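Local structure of 2-hydroxyisobutyryl-CoA mutase large subunit (Aquincola tertiaricarbonis, 4R3U) at the interface of chains A and B. The protein catalyses, together with the small cobalamin-binding subunit HcmB, the reversible isomerization of 2-hydroxyisobutyryl-CoA and (S)-3-hydroxybutyryl-CoA. Sequence-based numbering; all coordinates share one arbitrary frame. Chains: chain A/B, 2-hydroxyisobutyryl-CoA mutase large subunit.

The interface of chains A and B. Residues chain A 353, 478, 483, 485; chain B 120-121, 398, 401.
A:Phe483, a loop residue with left-handed backbone torsions (phi 52°), meets B:Arg398 and B:Gln401, which lie about one turn apart on helix 390-405 of the other subunit. This is part of the two-fold interface between the large subunits of the mutase tetramer. The aromatic ring stacks on the side-chain amide of B:Gln401, the planes only 9° apart, with B:Gln401 NE2 3.3 Å above the A:Phe483 ring plane, toward the rim. The methylene of the same phenylalanine covers the guanidinium: A:Phe483 CB sits 3.6 Å from B:Arg398 CZ, over the centre of that flat group. A bend in the arginine chain (chi2 -66°) brings its CD beside A:Ile478 CG2 and turns its tip toward A:Glu485. There B:Arg398 NH2 donates a nearly straight bond of 2.8 Å, also a salt bridge, to the anti lone pair of A:Glu485 OE2, close to the guanidinium plane. Within chain B, NH1 of B:Arg398 reaches the backbone O of B:Gln120 at 2.9 Å in the guanidinium plane, while NH2 makes a more bent bond, tilted from that plane, to the amide OE1 of B:Gln120; together they hold the guanidinium in place. Replacing B:Arg398 by alanine removes the guanidinium, and would probably leave the A:Glu485 carboxylate without its charged mate and a gap under the A:Phe483 methylene. One pairing is doubtful: A:Gln353 NE2 lies 2.9 Å from B:Arg398 NE, two nitrogens that normally both donate, and the amide may be turned over in the model. The stacked amide is itself held from both ends, B:Gln401 OE1 accepting from B:Arg398 NH1 while B:Gln401 NE2 donates to B:Gln120 O at 3.0 Å.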
loop_
_atom_site.group_PDB
_atom_site.type_symbol
_atom_site.label_atom_id
_atom_site.label_comp_id
_atom_site.label_asym_id
_atom_site.label_seq_id
_atom_site.Cartn_x
_atom_site.Cartn_y
_atom_site.Cartn_z
ATOM N N GLN A 353 6.667 -15.720 2.795
ATOM C CA GLN A 353 6.936 -14.374 2.275
ATOM C C GLN A 353 6.255 -13.287 3.110
ATOM O O GLN A 353 5.726 -12.307 2.555
ATOM C CB GLN A 353 6.514 -14.289 0.794
ATOM C CG GLN A 353 7.213 -15.297 -0.104
ATOM C CD GLN A 353 6.924 -15.002 -1.541
ATOM O OE1 GLN A 353 6.432 -15.863 -2.282
ATOM N NE2 GLN A 353 7.304 -13.799 -1.967
ATOM N N ILE A 478 -0.845 -14.886 -2.966
ATOM C CA ILE A 478 0.582 -14.728 -3.238
ATOM C C ILE A 478 1.400 -15.366 -2.080
ATOM O O ILE A 478 1.118 -15.115 -0.899
ATOM C CB ILE A 478 0.974 -13.230 -3.533
ATOM C CG1 ILE A 478 0.063 -12.510 -4.581
ATOM C CG2 ILE A 478 2.437 -13.063 -3.866
ATOM C CD1 ILE A 478 -0.104 -13.133 -5.995
ATOM N N PHE A 483 3.361 -17.642 -7.077
ATOM C CA PHE A 483 4.742 -17.201 -6.868
ATOM C C PHE A 483 5.334 -17.854 -5.628
ATOM O O PHE A 483 6.034 -17.198 -4.853
ATOM C CB PHE A 483 4.853 -15.651 -6.873
ATOM C CG PHE A 483 4.291 -14.990 -8.115
ATOM C CD1 PHE A 483 5.028 -14.931 -9.285
ATOM C CD2 PHE A 483 3.004 -14.466 -8.121
ATOM C CE1 PHE A 483 4.468 -14.414 -10.454
ATOM C CE2 PHE A 483 2.440 -13.950 -9.298
ATOM C CZ PHE A 483 3.175 -13.928 -10.454
ATOM N N GLU A 485 7.653 -19.973 -3.273
ATOM C CA GLU A 485 9.107 -20.029 -3.147
ATOM C C GLU A 485 9.520 -21.084 -2.153
ATOM O O GLU A 485 8.819 -21.274 -1.173
ATOM C CB GLU A 485 9.628 -18.682 -2.614
ATOM C CG GLU A 485 9.653 -17.558 -3.635
ATOM C CD GLU A 485 9.959 -16.178 -3.073
ATOM O OE1 GLU A 485 10.708 -16.068 -2.075
ATOM O OE2 GLU A 485 9.431 -15.198 -3.638
ATOM N N GLN B 120 10.848 -14.309 -11.125
ATOM C CA GLN B 120 10.037 -13.671 -10.082
ATOM C C GLN B 120 8.688 -13.119 -10.567
ATOM O O GLN B 120 7.881 -12.684 -9.745
ATOM C CB GLN B 120 10.825 -12.615 -9.295
ATOM C CG GLN B 120 12.026 -13.148 -8.500
ATOM C CD GLN B 120 11.861 -14.488 -7.810
ATOM O OE1 GLN B 120 10.854 -14.817 -7.200
ATOM N NE2 GLN B 120 12.865 -15.285 -7.890
ATOM N N GLY B 121 8.437 -13.159 -11.874
ATOM C CA GLY B 121 7.147 -12.778 -12.435
ATOM C C GLY B 121 7.101 -11.526 -13.284
ATOM O O GLY B 121 6.001 -11.066 -13.609
ATOM N N ARG B 398 6.188 -8.390 -6.018
ATOM C CA ARG B 398 5.123 -8.915 -5.158
ATOM C C ARG B 398 4.049 -7.859 -4.910
ATOM O O ARG B 398 2.856 -8.189 -4.848
ATOM C CB ARG B 398 5.679 -9.480 -3.834
ATOM C CG ARG B 398 6.590 -10.702 -3.959
ATOM C CD ARG B 398 5.916 -11.965 -4.464
ATOM N NE ARG B 398 6.906 -13.010 -4.708
ATOM C CZ ARG B 398 7.428 -13.301 -5.900
ATOM N NH1 ARG B 398 7.048 -12.637 -6.982
ATOM N NH2 ARG B 398 8.332 -14.263 -6.016
ATOM N N GLN B 401 1.891 -7.759 -8.086
ATOM C CA GLN B 401 1.165 -9.046 -8.097
ATOM C C GLN B 401 0.038 -9.103 -7.067
ATOM O O GLN B 401 -0.968 -9.701 -7.365
ATOM C CB GLN B 401 2.137 -10.209 -7.927
ATOM C CG GLN B 401 3.143 -10.285 -9.091
ATOM C CD GLN B 401 4.435 -10.975 -8.717
ATOM O OE1 GLN B 401 4.723 -11.266 -7.541
ATOM N NE2 GLN B 401 5.256 -11.236 -9.710
#